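Local structure of muconate cycloisomerase (Azorhizobium caulinodans, 3MY9) at residues Gln224-Pro227 and Ala233-Gly236; Met274-Gly277 and Lys281-Ser284. The protein belongs to the enolase superfamily and joins an enolase-like N-terminal domain to a magnesium-binding C-terminal domain of the TIM-barrel type. One frame throughout, in Å; residues are numbered along the deposited sequence.

Contact 1. Residues Gln224-Pro227 and Ala233-Gly236; sequences QPVP and AMAG
Met234 reaches from helix 231-240 to Gln224, Pro225 and Val226. The contact lies in a beta/alpha unit of the TIM-barrel-type domain: residues 224-227 form the loop just after strand 222-223, and the helix follows that loop. All four touching residues are buried.

The apolar packing runs along the methionine chain. Met234 CG lies 3.7 Å from Val226 CG2, and the two side chains run alongside each other, pointing opposite ways. The sulfur comes next, with Met234 SD 3.8 Å from Pro225 CD. Phe237 of the same helix also touches Pro225 and Val226, and Met234 in turn touches Ile245 on the next strand.

The methyl end meets a polar group. Bends at chi2 and chi3 fold Met234 CE over one face of the Gln224 amide. CE is 3.7 Å from both OE1 and NE2 of Gln224, so it sits above the face, offset toward the side of the O and N and equally far from each.

Hydrogen bonds fix the rotation of that amide. Gln224 OE1 accepts from the backbone N of Asp248, a magnesium ligand. Gln224 NE2 also bonds Ser250 OG. Within the loop, Gln224 NE2 donates to Val226 O at 2.9 Å, with an N-H...O angle of 158°; the acceptor lies nearly in the amide plane, while the nitrogen is tilted 24° from the carbonyl plane.

Contact 2. Residues Met274-Gly277 and Lys281-Ser284; sequences MKCG and KAQS
Cys276 SG packs against the backbone and methyl of Ala282, across the turn between two consecutive helices. The sulfur is 3.5 Å from Ala282 N and 3.6 Å from Ala282 CA. These are packing distances, not hydrogen bonds. Ala282 CB closes the patch at 3.7 Å from Cys276 SG. With chi1 at 79°, the sulfur sits between the backbone N and the carbonyl carbon of its own residue, and this setting turns it onto Ala282. Cys276 SG also lies alongside Lys281 CB at 4.2 Å. Beyond the patch, Ala282 continues the packing onto Leu314 of helix 305-316.

The two segments belong to the stretch between barrel strands 268-270 and 296-297 of the TIM-barrel-type domain. Here the usual single helix is preceded by a short extra one, 273-276, before the main helix 279-292. Gly277 leaves helical geometry at the end of the short helix, with a positive phi of 107°.

Carbonyl groups meet the aliphatic part of Lys281. Lys281 CB lies 3.7 Å from Cys276 O, and Lys281 CG lies 3.5 Å from Gly277 O. The lysine chain bends at chi2 (-70°) and leads its amino group away from the short helix. Lys281 NZ forms a long, weak ion pair with Asp95.

Water mediates the polar link. One molecule accepts from Lys281 N, in the first turn of helix 279-292, at 2.8 Å and donates to Gly277 O at 3.3 Å, the latter bond being weak.

In the fold
Both contacts lie in the barrel-type domain, in series along the chain. Contact 1 belongs to the unit after strand 222-223, contact 2 to the one after strand 268-270; strand 245-247 lies between these two in the sheet. Their centres are 22 Å apart and their nearest atoms about 12 Å. Contact 1 stands by the metal site: the Gln224 side chain is about 5 Å from a magnesium ion, whose ligands Glu223 and Asp248 come from the neighbouring strand ends. A second magnesium site involves Ala238 and Leu241, at the far end of helix 231-240. Contact 2 holds no metal ligand; within its second segment, Gln283 and Ser284 pack on Arg88 and Ala287 of a second subunit.

Contact 1. Residues Gln224-Pro227 and Ala233-Gly236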
ATOM      1  N   GLN A 224     -20.961  -6.168 -15.387  1.00 33.36           N
ATOM      2  CA  GLN A 224     -19.985  -7.256 -15.392  1.00 33.66           C
ATOM      3  C   GLN A 224     -19.412  -7.567 -16.785  1.00 35.20           C
ATOM      4  O   GLN A 224     -19.690  -8.612 -17.372  1.00 33.99           O
ATOM      5  CB  GLN A 224     -20.652  -8.513 -14.753  1.00 35.73           C
ATOM      6  CG  GLN A 224     -19.731  -9.652 -14.375  1.00 35.68           C
ATOM      7  CD  GLN A 224     -18.957  -9.358 -13.074  1.00 36.32           C
ATOM      8  OE1 GLN A 224     -19.534  -8.860 -12.116  1.00 36.33           O
ATOM      9  NE2 GLN A 224     -17.657  -9.665 -13.048  1.00 34.28           N
ATOM     10  N   PRO A 225     -18.565  -6.671 -17.296  1.00 34.84           N
ATOM     11  CA  PRO A 225     -18.056  -6.882 -18.642  1.00 35.31           C
ATOM     12  C   PRO A 225     -17.124  -8.097 -18.789  1.00 36.02           C
ATOM     13  O   PRO A 225     -17.043  -8.657 -19.877  1.00 35.37           O
ATOM     14  CB  PRO A 225     -17.337  -5.562 -18.970  1.00 34.58           C
ATOM     15  CG  PRO A 225     -17.070  -4.894 -17.605  1.00 34.00           C
ATOM     16  CD  PRO A 225     -18.236  -5.330 -16.762  1.00 34.34           C
ATOM     17  N   VAL A 226     -16.475  -8.511 -17.699  1.00 36.25           N
ATOM     18  CA  VAL A 226     -15.524  -9.639 -17.690  1.00 36.62           C
ATOM     19  C   VAL A 226     -15.948 -10.659 -16.609  1.00 37.65           C
ATOM     20  O   VAL A 226     -16.767 -10.330 -15.779  1.00 37.26           O
ATOM     21  CB  VAL A 226     -14.082  -9.158 -17.445  1.00 36.66           C
ATOM     22  CG1 VAL A 226     -13.629  -8.134 -18.575  1.00 34.39           C
ATOM     23  CG2 VAL A 226     -13.920  -8.544 -16.011  1.00 33.24           C
ATOM     24  N   PRO A 227     -15.432 -11.904 -16.664  1.00 39.61           N
ATOM     25  CA  PRO A 227     -15.763 -12.916 -15.670  1.00 41.57           C
ATOM     26  C   PRO A 227     -15.369 -12.544 -14.237  1.00 41.74           C
ATOM     27  O   PRO A 227     -14.521 -11.643 -14.022  1.00 39.90           O
ATOM     28  CB  PRO A 227     -14.947 -14.148 -16.101  1.00 43.14           C
ATOM     29  CG  PRO A 227     -14.696 -13.954 -17.573  1.00 43.59           C
ATOM     30  CD  PRO A 227     -14.705 -12.475 -17.820  1.00 40.82           C
ATOM     31  N   ALA A 233      -9.045  -6.230 -12.956  1.00 39.81           N
ATOM     32  CA  ALA A 233      -9.481  -5.675 -14.236  1.00 38.71           C
ATOM     33  C   ALA A 233     -10.755  -4.807 -14.022  1.00 36.93           C
ATOM     34  O   ALA A 233     -10.856  -3.706 -14.534  1.00 35.96           O
ATOM     35  CB  ALA A 233      -9.729  -6.778 -15.264  1.00 38.33           C
ATOM     36  N   MET A 234     -11.706  -5.333 -13.259  1.00 36.10           N
ATOM     37  CA  MET A 234     -12.937  -4.627 -12.943  1.00 34.63           C
ATOM     38  C   MET A 234     -12.638  -3.300 -12.222  1.00 34.34           C
ATOM     39  O   MET A 234     -13.233  -2.247 -12.577  1.00 33.24           O
ATOM     40  CB  MET A 234     -13.848  -5.537 -12.090  1.00 34.55           C
ATOM     41  CG  MET A 234     -14.520  -6.672 -12.869  1.00 33.76           C
ATOM     42  SD  MET A 234     -16.000  -6.126 -13.827  1.00 26.09           S
ATOM     43  CE  MET A 234     -17.166  -6.002 -12.476  1.00 33.13           C
ATOM     44  N   ALA A 235     -11.686  -3.329 -11.281  1.00 34.53           N
ATOM     45  CA  ALA A 235     -11.256  -2.103 -10.568  1.00 35.70           C
ATOM     46  C   ALA A 235     -10.597  -1.120 -11.540  1.00 35.92           C
ATOM     47  O   ALA A 235     -10.860   0.078 -11.496  1.00 36.31           O
ATOM     48  CB  ALA A 235     -10.288  -2.421  -9.347  1.00 36.11           C
ATOM     49  N   GLY A 236      -9.766  -1.646 -12.433  1.00 37.54           N
ATOM     50  CA  GLY A 236      -9.180  -0.873 -13.547  1.00 37.12           C
ATOM     51  C   GLY A 236     -10.245  -0.170 -14.363  1.00 35.93           C
ATOM     52  O   GLY A 236     -10.170   1.044 -14.593  1.00 36.52           O
TER

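Contact 2. Residues Met274-Gly277 and Lys281-Ser284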
ATOM      1  N   MET A 274     -31.143 -15.632  -3.663  1.00 62.11           N
ATOM      2  CA  MET A 274     -30.653 -16.997  -3.463  1.00 64.82           C
ATOM      3  C   MET A 274     -29.146 -17.238  -3.595  1.00 65.31           C
ATOM      4  O   MET A 274     -28.594 -18.131  -2.934  1.00 67.08           O
ATOM      5  CB  MET A 274     -31.422 -17.936  -4.369  1.00 67.00           C
ATOM      6  CG  MET A 274     -32.708 -18.393  -3.689  1.00 69.24           C
ATOM      7  SD  MET A 274     -33.965 -18.746  -4.859  1.00 73.24           S
ATOM      8  CE  MET A 274     -34.823 -17.162  -4.841  1.00 72.75           C
ATOM      9  N   LYS A 275     -28.466 -16.460  -4.422  1.00 64.45           N
ATOM     10  CA  LYS A 275     -27.007 -16.507  -4.404  1.00 64.29           C
ATOM     11  C   LYS A 275     -26.449 -16.049  -3.051  1.00 62.83           C
ATOM     12  O   LYS A 275     -25.513 -16.661  -2.546  1.00 64.86           O
ATOM     13  CB  LYS A 275     -26.410 -15.681  -5.542  1.00 63.78           C
ATOM     14  N   CYS A 276     -27.015 -15.002  -2.449  1.00 60.33           N
ATOM     15  CA  CYS A 276     -26.471 -14.502  -1.184  1.00 59.20           C
ATOM     16  C   CYS A 276     -26.965 -15.313   0.036  1.00 59.67           C
ATOM     17  O   CYS A 276     -26.350 -15.256   1.106  1.00 60.03           O
ATOM     18  CB  CYS A 276     -26.736 -13.008  -1.017  1.00 57.75           C
ATOM     19  SG  CYS A 276     -28.373 -12.592  -0.493  1.00 58.14           S
ATOM     20  N   GLY A 277     -28.053 -16.068  -0.134  1.00 59.16           N
ATOM     21  CA  GLY A 277     -28.546 -16.986   0.903  1.00 59.54           C
ATOM     22  C   GLY A 277     -29.816 -16.542   1.628  1.00 57.91           C
ATOM     23  O   GLY A 277     -30.019 -16.889   2.791  1.00 58.69           O
ATOM     24  N   LYS A 281     -30.112 -12.204   4.721  1.00 43.09           N
ATOM     25  CA  LYS A 281     -28.736 -12.090   4.219  1.00 43.17           C
ATOM     26  C   LYS A 281     -28.634 -11.003   3.147  1.00 41.22           C
ATOM     27  O   LYS A 281     -27.660 -10.271   3.112  1.00 40.67           O
ATOM     28  CB  LYS A 281     -28.245 -13.408   3.622  1.00 44.50           C
ATOM     29  CG  LYS A 281     -28.170 -14.595   4.590  1.00 49.21           C
ATOM     30  CD  LYS A 281     -27.071 -14.435   5.600  1.00 53.95           C
ATOM     31  CE  LYS A 281     -26.803 -15.754   6.325  1.00 57.49           C
ATOM     32  NZ  LYS A 281     -25.503 -15.677   7.054  1.00 58.08           N
ATOM     33  N   ALA A 282     -29.650 -10.864   2.296  1.00 41.19           N
ATOM     34  CA  ALA A 282     -29.636  -9.781   1.300  1.00 39.90           C
ATOM     35  C   ALA A 282     -29.670  -8.387   1.952  1.00 39.66           C
ATOM     36  O   ALA A 282     -29.020  -7.448   1.468  1.00 37.69           O
ATOM     37  CB  ALA A 282     -30.768  -9.930   0.293  1.00 40.42           C
ATOM     38  N   GLN A 283     -30.422  -8.241   3.040  1.00 40.41           N
ATOM     39  CA  GLN A 283     -30.448  -6.953   3.753  1.00 40.56           C
ATOM     40  C   GLN A 283     -29.129  -6.693   4.498  1.00 40.78           C
ATOM     41  O   GLN A 283     -28.721  -5.551   4.640  1.00 40.71           O
ATOM     42  CB  GLN A 283     -31.618  -6.891   4.714  1.00 41.02           C
ATOM     43  CG  GLN A 283     -32.978  -6.733   4.041  1.00 42.69           C
ATOM     44  CD  GLN A 283     -34.041  -6.193   5.005  1.00 43.74           C
ATOM     45  OE1 GLN A 283     -34.093  -6.604   6.161  1.00 41.99           O
ATOM     46  NE2 GLN A 283     -34.882  -5.269   4.524  1.00 41.00           N
ATOM     47  N   SER A 284     -28.465  -7.739   4.990  1.00 40.70           N
ATOM     48  CA  SER A 284     -27.151  -7.556   5.613  1.00 40.65           C
ATOM     49  C   SER A 284     -26.137  -7.089   4.561  1.00 39.73           C
ATOM     50  O   SER A 284     -25.353  -6.174   4.814  1.00 38.87           O
ATOM     51  CB  SER A 284     -26.653  -8.868   6.232  1.00 41.29           C
ATOM     52  OG  SER A 284     -27.524  -9.293   7.247  1.00 43.94           O
TER
HETATM   53  O   HOH W   1     -31.131 -14.756   5.099  1.00 21.90           O